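Local coordinates for hypothetical protein CNAG_02591 (Cryptococcus neoformans, PDB 4P5N) that may play a role in primary metabolism and is linked to fungal virulence, though its molecular activity is not established, at residues 52-57 / 62-67. Sequence-based numbering, arbitrary orientation.
With SO4 (sulfate ion), chain H; SO4 (sulfate ion), chain E.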
loop_
_atom_site.group_PDB
_atom_site.type_symbol
_atom_site.label_atom_id
_atom_site.label_comp_id
_atom_site.label_asym_id
_atom_site.label_seq_id
_atom_site.Cartn_x
_atom_site.Cartn_y
_atom_site.Cartn_z
ATOM N N LYS A 52 -4.363 8.483 -4.796
ATOM C CA LYS A 52 -3.222 7.996 -4.021
ATOM C C LYS A 52 -1.928 8.378 -4.711
ATOM O O LYS A 52 -1.824 8.288 -5.934
ATOM C CB LYS A 52 -3.265 6.474 -3.873
ATOM C CG LYS A 52 -4.238 5.986 -2.824
ATOM C CD LYS A 52 -3.801 6.368 -1.417
ATOM C CE LYS A 52 -4.592 5.571 -0.397
ATOM N NZ LYS A 52 -5.977 6.097 -0.215
ATOM N N VAL A 53 -0.960 8.813 -3.913
ATOM C CA VAL A 53 0.386 9.104 -4.380
ATOM C C VAL A 53 1.223 7.882 -3.999
ATOM O O VAL A 53 1.296 7.512 -2.834
ATOM C CB VAL A 53 0.933 10.394 -3.716
ATOM C CG1 VAL A 53 2.368 10.693 -4.147
ATOM C CG2 VAL A 53 0.065 11.594 -4.080
ATOM N N LEU A 54 1.848 7.257 -4.993
ATOM C CA LEU A 54 2.686 6.084 -4.758
ATOM C C LEU A 54 4.142 6.518 -4.779
ATOM O O LEU A 54 4.587 7.132 -5.751
ATOM C CB LEU A 54 2.459 5.001 -5.827
ATOM C CG LEU A 54 1.022 4.564 -6.155
ATOM C CD1 LEU A 54 0.978 3.257 -6.939
ATOM C CD2 LEU A 54 0.109 4.487 -4.943
ATOM N N PHE A 55 4.863 6.227 -3.697
ATOM C CA PHE A 55 6.289 6.549 -3.604
ATOM C C PHE A 55 7.028 5.535 -2.759
ATOM O O PHE A 55 6.426 4.839 -1.945
ATOM C CB PHE A 55 6.529 7.987 -3.069
ATOM C CG PHE A 55 6.122 8.225 -1.614
ATOM C CD1 PHE A 55 4.789 8.446 -1.248
ATOM C CD2 PHE A 55 7.097 8.317 -0.618
ATOM C CE1 PHE A 55 4.442 8.717 0.081
ATOM C CE2 PHE A 55 6.764 8.588 0.706
ATOM C CZ PHE A 55 5.435 8.796 1.060
ATOM N N THR A 56 8.344 5.453 -2.955
ATOM C CA THR A 56 9.168 4.604 -2.114
ATOM C C THR A 56 9.856 5.474 -1.083
ATOM O O THR A 56 10.445 6.491 -1.434
ATOM C CB THR A 56 10.196 3.862 -2.983
ATOM O OG1 THR A 56 9.481 3.055 -3.935
ATOM C CG2 THR A 56 11.072 2.980 -2.134
ATOM N N ASP A 57 9.758 5.096 0.195
ATOM C CA ASP A 57 10.313 5.939 1.241
ATOM C C ASP A 57 11.804 5.693 1.476
ATOM O O ASP A 57 12.436 4.892 0.761
ATOM C CB ASP A 57 9.482 5.875 2.543
ATOM C CG ASP A 57 9.721 4.626 3.366
ATOM O OD1 ASP A 57 10.608 3.795 3.054
ATOM O OD2 ASP A 57 9.018 4.487 4.398
ATOM N N ASP A 62 7.486 0.687 -0.190
ATOM C CA ASP A 62 6.520 1.257 -1.138
ATOM C C ASP A 62 5.293 1.684 -0.350
ATOM O O ASP A 62 4.683 0.861 0.350
ATOM C CB ASP A 62 6.169 0.284 -2.273
ATOM C CG ASP A 62 7.349 0.033 -3.225
ATOM O OD1 ASP A 62 8.453 0.585 -3.002
ATOM O OD2 ASP A 62 7.173 -0.714 -4.213
ATOM N N VAL A 63 4.984 2.977 -0.432
ATOM C CA VAL A 63 3.887 3.616 0.312
ATOM C C VAL A 63 2.843 4.155 -0.673
ATOM O O VAL A 63 3.174 4.655 -1.748
ATOM C CB VAL A 63 4.428 4.784 1.195
ATOM C CG1 VAL A 63 3.309 5.526 1.926
ATOM C CG2 VAL A 63 5.463 4.261 2.182
ATOM N N ALA A 64 1.569 4.032 -0.315
ATOM C CA ALA A 64 0.490 4.666 -1.073
ATOM C C ALA A 64 -0.222 5.612 -0.118
ATOM O O ALA A 64 -0.771 5.163 0.910
ATOM C CB ALA A 64 -0.479 3.623 -1.614
ATOM N N HIS A 65 -0.185 6.913 -0.411
ATOM C CA HIS A 65 -0.677 7.900 0.553
ATOM C C HIS A 65 -1.590 8.928 -0.098
ATOM O O HIS A 65 -1.360 9.348 -1.230
ATOM C CB HIS A 65 0.516 8.623 1.188
ATOM C CG HIS A 65 0.216 9.284 2.501
ATOM N ND1 HIS A 65 -0.465 10.482 2.611
ATOM C CD2 HIS A 65 0.523 8.913 3.765
ATOM C CE1 HIS A 65 -0.564 10.819 3.886
ATOM N NE2 HIS A 65 0.035 9.888 4.608
ATOM N N ASN A 66 -2.619 9.356 0.626
ATOM C CA ASN A 66 -3.463 10.423 0.120
ATOM C C ASN A 66 -2.652 11.707 -0.111
ATOM O O ASN A 66 -1.773 12.028 0.667
ATOM C CB ASN A 66 -4.556 10.703 1.127
ATOM C CG ASN A 66 -5.487 9.526 1.299
ATOM O OD1 ASN A 66 -5.635 8.711 0.395
ATOM N ND2 ASN A 66 -6.155 9.458 2.450
ATOM N N PRO A 67 -2.978 12.461 -1.168
ATOM C CA PRO A 67 -2.160 13.646 -1.491
ATOM C C PRO A 67 -2.377 14.805 -0.539
ATOM O O PRO A 67 -1.462 15.585 -0.291
ATOM C CB PRO A 67 -2.640 14.033 -2.902
ATOM C CG PRO A 67 -4.021 13.418 -3.018
ATOM C CD PRO A 67 -3.947 12.135 -2.231
HETATM S S SO4 H . -6.947 5.912 3.275
HETATM O O1 SO4 H . -7.100 5.093 4.509
HETATM O O2 SO4 H . -5.511 6.155 2.968
HETATM O O3 SO4 H . -7.681 7.186 3.406
HETATM O O4 SO4 H . -7.465 5.099 2.150
HETATM S S SO4 E . -4.361 10.497 5.573
HETATM O O1 SO4 E . -5.504 9.937 6.337
HETATM O O2 SO4 E . -3.672 11.424 6.498
HETATM O O3 SO4 E . -4.861 11.295 4.399
HETATM O O4 SO4 E . -3.414 9.399 5.256
#
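Val53 and Phe55 pair with His65 and Val63 across an antiparallel beta hairpin of the Tudor-like, SH3-clan domain. The N-to-C directions of strands 52-56 and 62-65 differ by 164°, close to antiparallel, and their axes approach to 4.5 Å. Val53–His65 and Phe55–Val63 are hydrogen-bonded pairs, each closed by two backbone bonds. Leu54–Ala64 and Thr56–Asp62 are the non-hydrogen-bonded pairs between and beyond them. Strand 26-36 flanks 52-56 on its other edge.

Val53, Phe55, Val63 and His65 share one face of the hairpin. Phe55 CG sits between the backbone N and the carbonyl carbon (chi1 67°). The ring then lies alongside Val63, whose CB stands over one ring face, 4.2 Å from the centroid, in a CH-pi contact. His65 CB meets the ring edge. Val53 CG2 touches Pro67 CB, and His28 of strand 26-36 packs on Phe55 and Val63.

Leu54, Ala64, Thr56 and Asp62 lie on the opposite face. Leu54 CD2 presses tightly on Ala64 CB at 3.5 Å. Thr56 OG1 donates to Asp62 OD1 from above the carboxylate plane.

At the other end, the side chain of Lys52, bent at chi2 and chi4, carries NZ to Asn66 OD1 at 2.7 Å. NZ also bonds the carbonyls of Lys48 and Asn49, and a sulfate. Asn66 ND2 donates to that sulfate and to a second one, both probably picked up during crystallisation. His65 NE2 binds a cadmium ion together with Thr21. His65 ND1 donates to Asn66 O at 2.8 Å, almost in the ring plane and on a carbonyl lone pair, so this bond and the metal together fix the imidazole's rotation.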